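Local atomic coordinates of TRAP-T family transporter, DctP (Periplasmic binding) subunit (Sulfitobacter sp. NAS-14.1, PDB entry 4PF8), a protein that binds beta-D-galacturonate and, as the periplasmic solute-binding subunit of a TRAP transporter, probably delivers it to the membrane components for uptake. Residues 30-35 with 209-214. Residues are numbered along the deposited sequence; the frame is centred on the assembly and turned at random.
Sequences NIHVED and PPSYES. With GTR (beta-D-galactopyranuronic acid), chain D.
The loop 30-35, between strand 26-29 and helix 37-52, passes the short helix 209-214 with His32 CA 8.2 Å from Ser211 CA and Val33 CA 7.2 Å from Ser214 CA, too far apart for backbone hydrogen bonding. Direct contact is slight: Val33 CG2 lies 4.1 Å from Ser214 CB, and His32 CE1 meets Ser211 OG edge-on at 3.6 Å. An ordered water makes the firm polar link; of the two segments, the sugar bonds firmly to the loop alone, through His32. The His32 imidazole, set beside its own backbone N by a chi1 of -70°, uses both nitrogens: NE2 donates to galacturonate O2 (2.9 Å, N-H...O angle 146°, somewhat bent), while ND1 is hydrogen-bonded to the water. Both partners lie in the ring plane, and Ile31 CG2 rests over one face near the rim. The same water accepts from Val33 N and donates to Ser214 OG at 3.0 Å. That hydroxyl in turn donates to Pro210 O (2.8 Å), which Ser214 N approaches from the opposite face of the carbonyl plane. Ser211 OG, hydrogen-bonded to Tyr36 OH, stands 3.3 Å from sugar O1, a weak contact at most. Arg146, Arg167, Asn207, Gln70 and Glu234 also hydrogen-bond the ligand. With His32 replaced by an alanine, sugar O2 is likely to lose this donor and the water one of its three protein partners. In this family 7 solute-binding protein, the imidazole's orientation is thus probably set by the sugar on NE2 and, through the water, by Ser214 on the helix.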
loop_
_atom_site.group_PDB
_atom_site.type_symbol
_atom_site.label_atom_id
_atom_site.label_comp_id
_atom_site.label_asym_id
_atom_site.label_seq_id
_atom_site.Cartn_x
_atom_site.Cartn_y
_atom_site.Cartn_z
ATOM N N ASN A 30 10.676 -2.041 6.294
ATOM C CA ASN A 30 10.158 -0.979 5.438
ATOM C C ASN A 30 10.642 -1.260 4.031
ATOM O O ASN A 30 11.816 -1.538 3.826
ATOM C CB ASN A 30 10.732 0.341 5.920
ATOM C CG ASN A 30 10.199 1.559 5.165
ATOM O OD1 ASN A 30 9.137 1.535 4.538
ATOM N ND2 ASN A 30 10.904 2.642 5.289
ATOM N N ILE A 31 9.742 -1.144 3.052
ATOM C CA ILE A 31 10.099 -1.308 1.655
ATOM C C ILE A 31 10.724 -0.052 1.042
ATOM O O ILE A 31 11.402 -0.121 0.026
ATOM C CB ILE A 31 8.861 -1.736 0.840
ATOM C CG1 ILE A 31 9.243 -2.452 -0.454
ATOM C CG2 ILE A 31 7.941 -0.548 0.566
ATOM C CD1 ILE A 31 8.026 -3.111 -1.124
ATOM N N HIS A 32 10.483 1.099 1.667
ATOM C CA HIS A 32 10.826 2.380 1.058
ATOM C C HIS A 32 12.212 2.898 1.326
ATOM O O HIS A 32 12.893 2.429 2.240
ATOM C CB HIS A 32 9.816 3.401 1.524
ATOM C CG HIS A 32 8.469 3.172 0.952
ATOM N ND1 HIS A 32 8.199 3.355 -0.387
ATOM C CD2 HIS A 32 7.327 2.739 1.518
ATOM C CE1 HIS A 32 6.928 3.065 -0.612
ATOM N NE2 HIS A 32 6.386 2.675 0.524
ATOM N N VAL A 33 12.646 3.859 0.507
ATOM C CA VAL A 33 13.885 4.571 0.753
ATOM C C VAL A 33 13.834 5.280 2.101
ATOM O O VAL A 33 12.758 5.520 2.627
ATOM C CB VAL A 33 14.198 5.567 -0.371
ATOM C CG1 VAL A 33 14.340 4.802 -1.700
ATOM C CG2 VAL A 33 13.119 6.648 -0.449
ATOM N N GLU A 34 15.004 5.590 2.664
ATOM C CA GLU A 34 15.064 6.182 3.987
ATOM C C GLU A 34 14.302 7.502 4.058
ATOM O O GLU A 34 13.646 7.785 5.068
ATOM C CB GLU A 34 16.526 6.397 4.414
ATOM C CG GLU A 34 16.667 6.821 5.864
ATOM C CD GLU A 34 18.094 6.730 6.387
ATOM O OE1 GLU A 34 18.993 6.305 5.629
ATOM O OE2 GLU A 34 18.309 7.096 7.563
ATOM N N ASP A 35 14.428 8.337 3.028
ATOM C CA ASP A 35 13.750 9.630 3.058
ATOM C C ASP A 35 12.369 9.502 2.399
ATOM O O ASP A 35 12.193 9.754 1.203
ATOM C CB ASP A 35 14.574 10.721 2.380
ATOM C CG ASP A 35 13.955 12.103 2.571
ATOM O OD1 ASP A 35 12.980 12.220 3.349
ATOM O OD2 ASP A 35 14.428 13.066 1.935
ATOM N N PRO A 209 2.190 9.126 -6.183
ATOM C CA PRO A 209 3.276 9.950 -6.714
ATOM C C PRO A 209 4.601 9.793 -5.947
ATOM O O PRO A 209 5.655 9.699 -6.575
ATOM C CB PRO A 209 2.693 11.374 -6.643
ATOM C CG PRO A 209 1.199 11.140 -6.774
ATOM C CD PRO A 209 0.950 9.895 -5.980
ATOM N N PRO A 210 4.565 9.694 -4.614
ATOM C CA PRO A 210 5.861 9.510 -3.944
ATOM C C PRO A 210 6.597 8.206 -4.298
ATOM O O PRO A 210 7.826 8.176 -4.366
ATOM C CB PRO A 210 5.479 9.551 -2.463
ATOM C CG PRO A 210 4.252 10.439 -2.429
ATOM C CD PRO A 210 3.489 9.972 -3.645
ATOM N N SER A 211 5.856 7.139 -4.522
ATOM C CA SER A 211 6.480 5.873 -4.941
ATOM C C SER A 211 7.064 5.975 -6.339
ATOM O O SER A 211 8.162 5.539 -6.586
ATOM C CB SER A 211 5.471 4.725 -4.893
ATOM O OG SER A 211 5.193 4.321 -3.556
ATOM N N TYR A 212 6.289 6.544 -7.251
ATOM C CA TYR A 212 6.700 6.742 -8.651
ATOM C C TYR A 212 7.955 7.601 -8.736
ATOM O O TYR A 212 8.847 7.342 -9.553
ATOM C CB TYR A 212 5.508 7.381 -9.373
ATOM C CG TYR A 212 5.690 7.835 -10.792
ATOM C CD1 TYR A 212 6.164 6.991 -11.776
ATOM C CD2 TYR A 212 5.278 9.108 -11.168
ATOM C CE1 TYR A 212 6.282 7.422 -13.074
ATOM C CE2 TYR A 212 5.397 9.548 -12.466
ATOM C CZ TYR A 212 5.862 8.704 -13.406
ATOM O OH TYR A 212 5.962 9.186 -14.693
ATOM N N GLU A 213 8.023 8.624 -7.886
ATOM C CA GLU A 213 9.168 9.527 -7.826
ATOM C C GLU A 213 10.377 8.945 -7.085
ATOM O O GLU A 213 11.489 8.960 -7.619
ATOM C CB GLU A 213 8.736 10.843 -7.152
ATOM C CG GLU A 213 9.840 11.866 -7.012
ATOM C CD GLU A 213 10.477 11.812 -5.646
ATOM O OE1 GLU A 213 9.721 11.775 -4.643
ATOM O OE2 GLU A 213 11.722 11.793 -5.578
ATOM N N SER A 214 10.169 8.435 -5.867
ATOM C CA SER A 214 11.285 8.064 -4.993
ATOM C C SER A 214 12.098 6.905 -5.546
ATOM O O SER A 214 13.278 6.769 -5.236
ATOM C CB SER A 214 10.791 7.744 -3.580
ATOM O OG SER A 214 9.953 6.622 -3.540
HETATM C C1 GTR D . 3.677 1.347 -2.597
HETATM C C2 GTR D . 3.491 0.778 -1.230
HETATM C C3 GTR D . 4.536 -0.307 -1.043
HETATM C C4 GTR D . 4.381 -1.407 -2.085
HETATM C C5 GTR D . 4.486 -0.719 -3.442
HETATM C C6 GTR D . 4.248 -1.720 -4.566
HETATM O O1 GTR D . 2.657 2.358 -2.868
HETATM O O2 GTR D . 3.720 1.848 -0.273
HETATM O O3 GTR D . 4.276 -0.909 0.245
HETATM O O4 GTR D . 3.076 -1.990 -1.924
HETATM O O5 GTR D . 3.530 0.354 -3.566
HETATM O O6A GTR D . 3.691 -1.255 -5.596
HETATM O O6B GTR D . 4.731 -2.871 -4.464
HETATM O O HOH W 1 10.504 4.309 -1.749
#